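Local structure of PKS_KS domain-containing protein (Photorhabdus luminescens subsp. laumondii, 6SMO) at residues C249-R255 / N396-P402; N361-S365 / I377-A381; V36-T40 / I75-Y79. The protein probably elongates carrier-protein-bound polyketide chains as the ketosynthase of a minimal type II polyketide synthase for anthraquinone biosynthesis. All blocks are in the same frame, centred on the assembly; numbering follows the deposited sequence.

Contact 1. Residues C249-R255 / N396-P402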
ATOM      1  N   CYS B 249      24.033   1.924   8.784  1.00 40.77           N
ATOM      2  CA  CYS B 249      25.035   0.829   8.896  1.00 40.40           C
ATOM      3  C   CYS B 249      24.317  -0.498   9.142  1.00 40.07           C
ATOM      4  O   CYS B 249      24.234  -0.959  10.279  1.00 39.69           O
ATOM      5  CB  CYS B 249      26.035   1.118  10.011  1.00 40.40           C
ATOM      6  SG  CYS B 249      25.261   1.610  11.573  1.00 39.81           S
ATOM      7  N   PRO B 250      23.761  -1.138   8.087  1.00 39.68           N
ATOM      8  CA  PRO B 250      23.048  -2.410   8.230  1.00 39.76           C
ATOM      9  C   PRO B 250      23.915  -3.554   8.779  1.00 40.07           C
ATOM     10  O   PRO B 250      25.038  -3.706   8.326  1.00 40.13           O
ATOM     11  CB  PRO B 250      22.597  -2.747   6.798  1.00 39.46           C
ATOM     12  CG  PRO B 250      22.611  -1.419   6.075  1.00 39.38           C
ATOM     13  CD  PRO B 250      23.755  -0.651   6.700  1.00 39.52           C
ATOM     14  N   PHE B 251      23.370  -4.307   9.744  1.00 40.29           N
ATOM     15  CA  PHE B 251      23.958  -5.525  10.369  1.00 40.04           C
ATOM     16  C   PHE B 251      25.116  -5.159  11.310  1.00 40.72           C
ATOM     17  O   PHE B 251      25.758  -6.091  11.839  1.00 40.89           O
ATOM     18  CB  PHE B 251      24.405  -6.526   9.298  1.00 39.48           C
ATOM     19  CG  PHE B 251      23.354  -6.852   8.268  1.00 39.13           C
ATOM     20  CD1 PHE B 251      22.237  -7.602   8.607  1.00 39.12           C
ATOM     21  CD2 PHE B 251      23.476  -6.406   6.960  1.00 38.74           C
ATOM     22  CE1 PHE B 251      21.268  -7.900   7.661  1.00 39.04           C
ATOM     23  CE2 PHE B 251      22.507  -6.706   6.015  1.00 38.50           C
ATOM     24  CZ  PHE B 251      21.405  -7.451   6.367  1.00 38.74           C
ATOM     25  N   SER B 252      25.360  -3.862  11.534  1.00 40.96           N
ATOM     26  CA  SER B 252      26.389  -3.341  12.472  1.00 41.94           C
ATOM     27  C   SER B 252      25.783  -3.226  13.875  1.00 42.48           C
ATOM     28  O   SER B 252      24.557  -3.024  13.975  1.00 41.95           O
ATOM     29  CB  SER B 252      26.940  -2.019  12.007  1.00 42.24           C
ATOM     30  OG  SER B 252      27.578  -2.150  10.746  1.00 42.53           O
ATOM     31  N   LEU B 253      26.622  -3.337  14.909  1.00 42.97           N
ATOM     32  CA  LEU B 253      26.217  -3.300  16.341  1.00 43.44           C
ATOM     33  C   LEU B 253      25.810  -1.872  16.738  1.00 43.26           C
ATOM     34  O   LEU B 253      25.089  -1.731  17.745  1.00 43.49           O
ATOM     35  CB  LEU B 253      27.384  -3.815  17.192  1.00 44.19           C
ATOM     36  CG  LEU B 253      27.120  -3.979  18.690  1.00 45.00           C
ATOM     37  CD1 LEU B 253      25.851  -4.778  18.954  1.00 45.01           C
ATOM     38  CD2 LEU B 253      28.308  -4.641  19.373  1.00 45.29           C
ATOM     39  N   GLU B 254      26.238  -0.860  15.972  1.00 43.22           N
ATOM     40  CA  GLU B 254      26.020   0.584  16.270  1.00 43.23           C
ATOM     41  C   GLU B 254      24.644   1.058  15.779  1.00 41.97           C
ATOM     42  O   GLU B 254      24.204   2.124  16.250  1.00 42.48           O
ATOM     43  CB  GLU B 254      27.108   1.446  15.621  1.00 44.07           C
ATOM     44  CG  GLU B 254      28.458   1.362  16.314  1.00 45.02           C
ATOM     45  CD  GLU B 254      29.359   0.226  15.861  1.00 45.24           C
ATOM     46  OE1 GLU B 254      28.861  -0.702  15.191  1.00 45.09           O
ATOM     47  OE2 GLU B 254      30.564   0.275  16.178  1.00 46.53           O
ATOM     48  N   ARG B 255      23.996   0.316  14.871  1.00 40.60           N
ATOM     49  CA  ARG B 255      22.755   0.746  14.163  1.00 40.14           C
ATOM     50  C   ARG B 255      21.658   1.092  15.182  1.00 40.53           C
ATOM     51  O   ARG B 255      21.553   0.379  16.201  1.00 40.68           O
ATOM     52  CB  ARG B 255      22.290  -0.337  13.185  1.00 39.29           C
ATOM     53  CG  ARG B 255      21.684  -1.576  13.831  1.00 38.95           C
ATOM     54  CD  ARG B 255      21.404  -2.652  12.799  1.00 38.67           C
ATOM     55  NE  ARG B 255      20.676  -3.791  13.348  1.00 38.52           N
ATOM     56  CZ  ARG B 255      21.222  -4.826  13.987  1.00 38.40           C
ATOM     57  NH1 ARG B 255      22.530  -4.890  14.180  1.00 38.14           N
ATOM     58  NH2 ARG B 255      20.449  -5.800  14.435  1.00 38.22           N
ATOM     59  N   ASN B 396      29.874   1.138   5.675  1.00 39.33           N
ATOM     60  CA  ASN B 396      29.731   1.675   7.057  1.00 39.71           C
ATOM     61  C   ASN B 396      29.637   0.516   8.059  1.00 40.47           C
ATOM     62  O   ASN B 396      29.036   0.720   9.133  1.00 40.53           O
ATOM     63  CB  ASN B 396      28.527   2.615   7.174  1.00 39.55           C
ATOM     64  CG  ASN B 396      28.474   3.652   6.071  1.00 39.33           C
ATOM     65  OD1 ASN B 396      29.509   4.108   5.589  1.00 39.18           O
ATOM     66  ND2 ASN B 396      27.273   4.032   5.669  1.00 39.30           N
ATOM     67  N   TYR B 397      30.222  -0.644   7.734  1.00 40.98           N
ATOM     68  CA  TYR B 397      30.269  -1.834   8.625  1.00 41.89           C
ATOM     69  C   TYR B 397      31.369  -1.619   9.672  1.00 43.35           C
ATOM     70  O   TYR B 397      32.562  -1.767   9.335  1.00 43.96           O
ATOM     71  CB  TYR B 397      30.483  -3.126   7.833  1.00 41.10           C
ATOM     72  CG  TYR B 397      30.223  -4.376   8.635  1.00 40.81           C
ATOM     73  CD1 TYR B 397      28.939  -4.879   8.774  1.00 40.42           C
ATOM     74  CD2 TYR B 397      31.253  -5.046   9.276  1.00 40.83           C
ATOM     75  CE1 TYR B 397      28.686  -6.022   9.516  1.00 40.39           C
ATOM     76  CE2 TYR B 397      31.017  -6.190  10.021  1.00 40.79           C
ATOM     77  CZ  TYR B 397      29.729  -6.681  10.143  1.00 40.49           C
ATOM     78  OH  TYR B 397      29.486  -7.808  10.874  1.00 40.83           O
ATOM     79  N   GLN B 398      30.967  -1.269  10.897  1.00 45.30           N
ATOM     80  CA  GLN B 398      31.873  -0.915  12.022  1.00 46.21           C
ATOM     81  C   GLN B 398      32.106  -2.171  12.874  1.00 47.43           C
ATOM     82  O   GLN B 398      32.839  -3.064  12.402  1.00 47.50           O
ATOM     83  CB  GLN B 398      31.287   0.270  12.795  1.00 46.58           C
ATOM     84  CG  GLN B 398      31.212   1.551  11.974  1.00 46.46           C
ATOM     85  CD  GLN B 398      30.263   2.563  12.569  1.00 46.61           C
ATOM     86  OE1 GLN B 398      30.272   2.824  13.770  1.00 46.82           O
ATOM     87  NE2 GLN B 398      29.428   3.147  11.724  1.00 46.53           N
ATOM     88  N   THR B 399      31.498  -2.251  14.064  1.00 48.00           N
ATOM     89  CA  THR B 399      31.637  -3.393  15.008  1.00 48.78           C
ATOM     90  C   THR B 399      30.679  -4.504  14.587  1.00 48.80           C
ATOM     91  O   THR B 399      29.491  -4.253  14.396  1.00 49.06           O
ATOM     92  CB  THR B 399      31.380  -2.958  16.457  1.00 49.01           C
ATOM     93  OG1 THR B 399      32.113  -1.758  16.705  1.00 49.65           O
ATOM     94  CG2 THR B 399      31.781  -4.010  17.468  1.00 49.40           C
ATOM     95  N   PRO B 400      31.158  -5.760  14.422  1.00 49.42           N
ATOM     96  CA  PRO B 400      30.281  -6.875  14.064  1.00 49.29           C
ATOM     97  C   PRO B 400      29.350  -7.273  15.222  1.00 49.73           C
ATOM     98  O   PRO B 400      29.830  -7.420  16.332  1.00 49.45           O
ATOM     99  CB  PRO B 400      31.254  -8.013  13.720  1.00 49.42           C
ATOM    100  CG  PRO B 400      32.504  -7.690  14.513  1.00 49.42           C
ATOM    101  CD  PRO B 400      32.563  -6.176  14.565  1.00 49.35           C
ATOM    102  N   ASP B 401      28.054  -7.422  14.931  1.00 49.79           N
ATOM    103  CA  ASP B 401      27.008  -7.839  15.904  1.00 50.70           C
ATOM    104  C   ASP B 401      27.114  -9.349  16.109  1.00 51.20           C
ATOM    105  O   ASP B 401      27.199 -10.094  15.135  1.00 50.91           O
ATOM    106  CB  ASP B 401      25.615  -7.432  15.415  1.00 50.51           C
ATOM    107  CG  ASP B 401      24.541  -7.441  16.492  1.00 50.69           C
ATOM    108  OD1 ASP B 401      24.395  -8.476  17.171  1.00 50.98           O
ATOM    109  OD2 ASP B 401      23.855  -6.410  16.638  1.00 51.48           O
ATOM    110  N   PRO B 402      27.130  -9.853  17.366  1.00 51.89           N
ATOM    111  CA  PRO B 402      27.173 -11.296  17.611  1.00 51.56           C
ATOM    112  C   PRO B 402      25.928 -12.045  17.104  1.00 50.72           C
ATOM    113  O   PRO B 402      26.066 -13.195  16.728  1.00 50.10           O
ATOM    114  CB  PRO B 402      27.297 -11.413  19.140  1.00 52.49           C
ATOM    115  CG  PRO B 402      26.767 -10.097  19.668  1.00 52.86           C
ATOM    116  CD  PRO B 402      27.134  -9.073  18.614  1.00 52.52           C
TER
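N396 opens segment 396-402 with its O 3.2 Å from C249 CB, while its ND2 donates to T248 O. Y397 brings its ring alongside the type II turn C249-S252, P250 O at its edge: Y397 CD1 sits 3.6 Å from S252 OG and Y397 CE1 4.3 Å from F251 CB, while the F251 ring leads away to stack on Y408. Q398 OE1 reaches to 3.4 Å from E254 CG, next to the hydrogen bonds of T399. T399 is held through three of its atoms: its N donates to E254 OE1 (3.3 Å), its OG1 to E254 OE2 (2.6 Å), and its O receives the L253 N at 3.1 Å. Neither segment has regular helix or strand, so two coil regions of the ketosynthase's thiolase fold are joined here, the connection from helix 224-233 to strand 263-271 and the excursion between strands 390-391 and 414-415. The first folds into two consecutive turns sharing S252, the later one type I and presenting E254. P400 points away, whereas D401 faces back and its OD2 forms a salt bridge with R255 NH1 (3.2 Å), D401 OD1 being used by D403 N. The same R255 NH1 also binds S252 O at 2.8 Å.

Contact 2. Residues N361-S365 / I377-A381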
ATOM      1  N   ASN B 361      23.585  -8.583   1.182  1.00 34.83           N
ATOM      2  CA  ASN B 361      23.892  -7.125   1.204  1.00 34.58           C
ATOM      3  C   ASN B 361      22.611  -6.300   1.367  1.00 34.45           C
ATOM      4  O   ASN B 361      21.507  -6.849   1.177  1.00 34.78           O
ATOM      5  CB  ASN B 361      24.677  -6.678  -0.034  1.00 34.22           C
ATOM      6  CG  ASN B 361      23.983  -6.980  -1.345  1.00 33.92           C
ATOM      7  OD1 ASN B 361      22.850  -7.456  -1.366  1.00 33.49           O
ATOM      8  ND2 ASN B 361      24.658  -6.706  -2.449  1.00 33.79           N
ATOM      9  N   SER B 362      22.786  -5.024   1.722  1.00 34.12           N
ATOM     10  CA  SER B 362      21.734  -3.980   1.808  1.00 33.65           C
ATOM     11  C   SER B 362      22.220  -2.724   1.074  1.00 33.65           C
ATOM     12  O   SER B 362      23.311  -2.232   1.419  1.00 34.01           O
ATOM     13  CB  SER B 362      21.393  -3.675   3.243  1.00 33.70           C
ATOM     14  OG  SER B 362      20.437  -2.629   3.327  1.00 33.33           O
ATOM     15  N   LEU B 363      21.443  -2.235   0.104  1.00 33.41           N
ATOM     16  CA  LEU B 363      21.767  -1.018  -0.688  1.00 33.50           C
ATOM     17  C   LEU B 363      21.501   0.234   0.158  1.00 33.29           C
ATOM     18  O   LEU B 363      22.065   1.294  -0.171  1.00 33.18           O
ATOM     19  CB  LEU B 363      20.929  -0.999  -1.969  1.00 33.64           C
ATOM     20  CG  LEU B 363      21.437  -0.069  -3.071  1.00 34.12           C
ATOM     21  CD1 LEU B 363      22.646  -0.668  -3.771  1.00 34.64           C
ATOM     22  CD2 LEU B 363      20.339   0.238  -4.077  1.00 34.20           C
ATOM     23  N   LYS B 364      20.684   0.106   1.211  1.00 33.27           N
ATOM     24  CA  LYS B 364      20.251   1.228   2.091  1.00 33.52           C
ATOM     25  C   LYS B 364      21.441   1.792   2.882  1.00 34.03           C
ATOM     26  O   LYS B 364      21.273   2.870   3.484  1.00 34.48           O
ATOM     27  CB  LYS B 364      19.141   0.768   3.041  1.00 33.25           C
ATOM     28  CG  LYS B 364      17.821   0.404   2.372  1.00 32.99           C
ATOM     29  CD  LYS B 364      16.733   0.040   3.360  1.00 32.87           C
ATOM     30  CE  LYS B 364      15.416  -0.330   2.710  1.00 32.80           C
ATOM     31  NZ  LYS B 364      15.492  -1.622   1.990  1.00 32.62           N
ATOM     32  N   SER B 365      22.589   1.103   2.889  1.00 34.36           N
ATOM     33  CA  SER B 365      23.859   1.580   3.498  1.00 34.35           C
ATOM     34  C   SER B 365      24.426   2.759   2.693  1.00 34.42           C
ATOM     35  O   SER B 365      25.121   3.600   3.297  1.00 34.82           O
ATOM     36  CB  SER B 365      24.868   0.464   3.611  1.00 34.84           C
ATOM     37  OG  SER B 365      25.178  -0.076   2.336  1.00 35.11           O
ATOM     38  N   ILE B 377      14.494   0.274  -6.465  1.00 29.86           N
ATOM     39  CA  ILE B 377      15.901   0.738  -6.675  1.00 30.14           C
ATOM     40  C   ILE B 377      16.848  -0.447  -6.436  1.00 30.47           C
ATOM     41  O   ILE B 377      17.788  -0.620  -7.237  1.00 30.73           O
ATOM     42  CB  ILE B 377      16.237   1.949  -5.777  1.00 29.81           C
ATOM     43  CG1 ILE B 377      15.384   3.172  -6.126  1.00 29.62           C
ATOM     44  CG2 ILE B 377      17.722   2.278  -5.843  1.00 29.80           C
ATOM     45  CD1 ILE B 377      15.296   4.197  -5.018  1.00 29.62           C
ATOM     46  N   GLU B 378      16.607  -1.226  -5.375  1.00 30.90           N
ATOM     47  CA  GLU B 378      17.387  -2.448  -5.032  1.00 31.21           C
ATOM     48  C   GLU B 378      17.130  -3.540  -6.079  1.00 30.96           C
ATOM     49  O   GLU B 378      18.062  -4.320  -6.348  1.00 31.31           O
ATOM     50  CB  GLU B 378      17.025  -2.950  -3.632  1.00 31.98           C
ATOM     51  CG  GLU B 378      17.598  -2.103  -2.513  1.00 32.88           C
ATOM     52  CD  GLU B 378      16.968  -2.341  -1.151  1.00 33.79           C
ATOM     53  OE1 GLU B 378      16.696  -3.514  -0.820  1.00 35.11           O
ATOM     54  OE2 GLU B 378      16.745  -1.351  -0.423  1.00 34.21           O
ATOM     55  N   SER B 379      15.912  -3.601  -6.629  1.00 30.57           N
ATOM     56  CA  SER B 379      15.509  -4.537  -7.714  1.00 30.46           C
ATOM     57  C   SER B 379      16.238  -4.180  -9.017  1.00 30.57           C
ATOM     58  O   SER B 379      16.602  -5.115  -9.757  1.00 31.18           O
ATOM     59  CB  SER B 379      14.011  -4.561  -7.909  1.00 30.31           C
ATOM     60  OG  SER B 379      13.385  -5.374  -6.927  1.00 30.20           O
ATOM     61  N   VAL B 380      16.432  -2.884  -9.290  1.00 30.31           N
ATOM     62  CA  VAL B 380      17.232  -2.384 -10.451  1.00 30.24           C
ATOM     63  C   VAL B 380      18.697  -2.780 -10.232  1.00 30.47           C
ATOM     64  O   VAL B 380      19.315  -3.304 -11.180  1.00 30.74           O
ATOM     65  CB  VAL B 380      17.076  -0.861 -10.649  1.00 29.92           C
ATOM     66  CG1 VAL B 380      18.126  -0.295 -11.595  1.00 29.90           C
ATOM     67  CG2 VAL B 380      15.680  -0.496 -11.133  1.00 29.89           C
ATOM     68  N   ALA B 381      19.221  -2.534  -9.026  1.00 30.73           N
ATOM     69  CA  ALA B 381      20.604  -2.869  -8.605  1.00 31.32           C
ATOM     70  C   ALA B 381      20.825  -4.383  -8.700  1.00 31.56           C
ATOM     71  O   ALA B 381      21.907  -4.796  -9.161  1.00 32.01           O
ATOM     72  CB  ALA B 381      20.853  -2.367  -7.204  1.00 31.22           C
TER
HETATM   73  O   HOH W   1      13.908  -3.215   0.090  1.00 24.04           O
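L363 and K364 are neighbours that engage one helix in different ways. With chi1 trans and chi2 near +76°, L363 lays its side chain against helix 372-388: L363 CD2 lies 3.8 Å from I377 CG2 and 4.1 Å from A381 CB, residues one turn apart, while L363 CB rests on E378 CG at 3.6 Å. K364 leaves its backbone sideways in an m rotamer, runs out through two trans torsions and bends only at chi4 (69°), which brings K364 NZ to within 2.7 Å of E378 OE2 in a salt bridge. E378 meets it with an m, t side chain, and a water bridges the pair, 2.9 Å from both K364 NZ and E378 OE1. On the loop side, S362 (chi1 trans) accepts a weak capping bond from K364 N at 3.5 Å to S362 OG, and S365, in the p rotamer, donates from OG to S362 O at 3.0 Å. K364 NZ also binds H332 O, and its side chain touches H369 of the hexaketide pocket. A buried lysine-glutamate pair beside two histidines is typical of the beta-ketoacyl synthase active site, where, as in relatives, it probably helps to position the histidines that act with the cysteine.

Contact 3. Residues V36-T40 / I75-Y79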
ATOM      1  N   VAL B  36      16.371   4.214 -13.176  1.00 35.28           N
ATOM      2  CA  VAL B  36      16.548   4.515 -11.724  1.00 35.20           C
ATOM      3  C   VAL B  36      16.902   5.996 -11.537  1.00 35.59           C
ATOM      4  O   VAL B  36      17.744   6.513 -12.300  1.00 36.05           O
ATOM      5  CB  VAL B  36      17.600   3.586 -11.085  1.00 34.98           C
ATOM      6  CG1 VAL B  36      18.956   3.686 -11.770  1.00 34.92           C
ATOM      7  CG2 VAL B  36      17.733   3.821  -9.589  1.00 35.02           C
ATOM      8  N   VAL B  37      16.251   6.637 -10.563  1.00 35.63           N
ATOM      9  CA  VAL B  37      16.615   7.967  -9.988  1.00 35.89           C
ATOM     10  C   VAL B  37      16.882   7.746  -8.495  1.00 35.76           C
ATOM     11  O   VAL B  37      15.901   7.647  -7.737  1.00 35.92           O
ATOM     12  CB  VAL B  37      15.504   9.011 -10.217  1.00 35.93           C
ATOM     13  CG1 VAL B  37      15.860  10.364  -9.617  1.00 36.08           C
ATOM     14  CG2 VAL B  37      15.159   9.157 -11.691  1.00 36.16           C
ATOM     15  N   ALA B  38      18.157   7.643  -8.102  1.00 36.11           N
ATOM     16  CA  ALA B  38      18.592   7.297  -6.728  1.00 36.23           C
ATOM     17  C   ALA B  38      19.603   8.321  -6.221  1.00 36.32           C
ATOM     18  O   ALA B  38      20.237   9.015  -7.014  1.00 36.71           O
ATOM     19  CB  ALA B  38      19.168   5.902  -6.711  1.00 36.15           C
ATOM     20  N   PRO B  39      19.770   8.459  -4.883  1.00 36.23           N
ATOM     21  CA  PRO B  39      20.793   9.337  -4.311  1.00 36.52           C
ATOM     22  C   PRO B  39      22.230   8.930  -4.677  1.00 37.06           C
ATOM     23  O   PRO B  39      23.083   9.797  -4.705  1.00 37.53           O
ATOM     24  CB  PRO B  39      20.583   9.210  -2.792  1.00 36.13           C
ATOM     25  CG  PRO B  39      19.158   8.724  -2.654  1.00 35.84           C
ATOM     26  CD  PRO B  39      18.953   7.812  -3.845  1.00 35.83           C
ATOM     27  N   THR B  40      22.460   7.637  -4.933  1.00 37.14           N
ATOM     28  CA  THR B  40      23.772   7.070  -5.350  1.00 37.75           C
ATOM     29  C   THR B  40      24.072   7.468  -6.801  1.00 38.44           C
ATOM     30  O   THR B  40      25.261   7.657  -7.115  1.00 39.95           O
ATOM     31  CB  THR B  40      23.813   5.547  -5.166  1.00 37.26           C
ATOM     32  OG1 THR B  40      22.588   4.996  -5.649  1.00 36.84           O
ATOM     33  CG2 THR B  40      24.022   5.138  -3.724  1.00 37.17           C
ATOM     34  N   ILE B  75      20.051  12.400   5.302  1.00 44.58           N
ATOM     35  CA  ILE B  75      18.984  12.044   4.314  1.00 43.77           C
ATOM     36  C   ILE B  75      19.638  11.532   3.026  1.00 42.34           C
ATOM     37  O   ILE B  75      20.795  11.913   2.753  1.00 42.40           O
ATOM     38  CB  ILE B  75      18.052  13.241   4.029  1.00 44.62           C
ATOM     39  CG1 ILE B  75      18.837  14.525   3.743  1.00 45.60           C
ATOM     40  CG2 ILE B  75      17.052  13.432   5.160  1.00 44.94           C
ATOM     41  CD1 ILE B  75      18.033  15.593   3.035  1.00 46.18           C
ATOM     42  N   GLY B  76      18.912  10.699   2.273  1.00 40.81           N
ATOM     43  CA  GLY B  76      19.276  10.265   0.910  1.00 40.20           C
ATOM     44  C   GLY B  76      18.610  11.143  -0.133  1.00 39.63           C
ATOM     45  O   GLY B  76      17.534  10.756  -0.631  1.00 38.13           O
ATOM     46  N   GLN B  77      19.218  12.295  -0.434  1.00 40.44           N
ATOM     47  CA  GLN B  77      18.710  13.303  -1.403  1.00 41.68           C
ATOM     48  C   GLN B  77      19.391  13.078  -2.759  1.00 42.03           C
ATOM     49  O   GLN B  77      20.590  12.731  -2.762  1.00 41.62           O
ATOM     50  CB  GLN B  77      18.968  14.713  -0.867  1.00 42.82           C
ATOM     51  CG  GLN B  77      18.054  15.772  -1.464  1.00 43.70           C
ATOM     52  CD  GLN B  77      18.183  17.096  -0.753  1.00 44.82           C
ATOM     53  OE1 GLN B  77      19.280  17.547  -0.431  1.00 45.84           O
ATOM     54  NE2 GLN B  77      17.051  17.735  -0.502  1.00 45.31           N
ATOM     55  N   VAL B  78      18.656  13.271  -3.859  1.00 43.18           N
ATOM     56  CA  VAL B  78      19.131  13.004  -5.252  1.00 44.48           C
ATOM     57  C   VAL B  78      19.801  14.265  -5.818  1.00 45.78           C
ATOM     58  O   VAL B  78      20.829  14.114  -6.506  1.00 46.04           O
ATOM     59  CB  VAL B  78      18.000  12.490  -6.168  1.00 44.45           C
ATOM     60  CG1 VAL B  78      17.437  11.168  -5.673  1.00 43.88           C
ATOM     61  CG2 VAL B  78      16.880  13.504  -6.355  1.00 44.96           C
ATOM     62  N   TYR B  79      19.244  15.450  -5.539  1.00 47.78           N
ATOM     63  CA  TYR B  79      19.758  16.768  -6.003  1.00 49.39           C
ATOM     64  C   TYR B  79      20.039  17.665  -4.792  1.00 49.70           C
ATOM     65  O   TYR B  79      19.064  18.017  -4.101  1.00 49.78           O
ATOM     66  CB  TYR B  79      18.766  17.428  -6.966  1.00 50.80           C
ATOM     67  CG  TYR B  79      18.377  16.582  -8.153  1.00 51.99           C
ATOM     68  CD1 TYR B  79      19.337  16.042  -8.994  1.00 52.53           C
ATOM     69  CD2 TYR B  79      17.045  16.331  -8.447  1.00 52.72           C
ATOM     70  CE1 TYR B  79      18.987  15.266 -10.088  1.00 53.17           C
ATOM     71  CE2 TYR B  79      16.678  15.557  -9.536  1.00 53.41           C
ATOM     72  CZ  TYR B  79      17.651  15.022 -10.361  1.00 53.23           C
ATOM     73  OH  TYR B  79      17.297  14.260 -11.438  1.00 52.37           O
TER
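P39 and V78 lose the most surface to this contact, with V37 next; the segments pass closest at P39 and V78, whose CA atoms lie 4.1 Å apart. No hydrogen bond joins the two segments. Proline has no amide hydrogen to offer, and its ring instead presses on the opposing backbone, P39 CG standing 3.3 Å from G76 O and P39 CB 3.5 Å from Q77 O. The lack of a side chain at G76 matters, since a CB there would come tightly against the same ring. V78, in the m rotamer, sets its CG1 over the chain leading into the proline: V78 CG1 is 3.6 Å from A38 C, 3.7 Å from P39 N and 4.1 Å from P39 CD. The same methyl meets V37 CG1 at 4.3 Å, adding an apolar contact between the two valines. The meeting is thus a van der Waals crossing, made around P39, in the chain that continues from strand 29-37. V37 hydrogen-bonds through its backbone to C264 of the neighbouring strand 263-271, and G76 pairs with I260 and E262 in the approach to that strand. V37 and V78 both rest on F99 of helix 95-111, while V36 and A38 pack on F47 of helix 44-53 and I377 of helix 372-388, so the crossing lies beside a central strand of the large sheet, between helices.

In the fold
From the N terminus, contact 3 closes first, bringing 75-79 back to strand 29-37 after a loop containing helices 44-53 and 63-68. Contact 1 then spans a much longer excursion, 140 residues between 249-255 and 396-402, and contact 2 falls wholly within it, closing an 11-residue connection that runs through helix 364-367 into helix 372-388. Nothing crosses. Contact 2 is the middle member in space: P250 CD meets S365 CB at 3.5 Å, and I377 CG2 meets A38 CB at 4.0 Å, whereas the centres of contacts 1 and 3 stand about 23 Å apart. Contact 1 joins loops of the N- and C-terminal halves; contacts 2 and 3, by touching, pack helix 372-388 on strand 29-37.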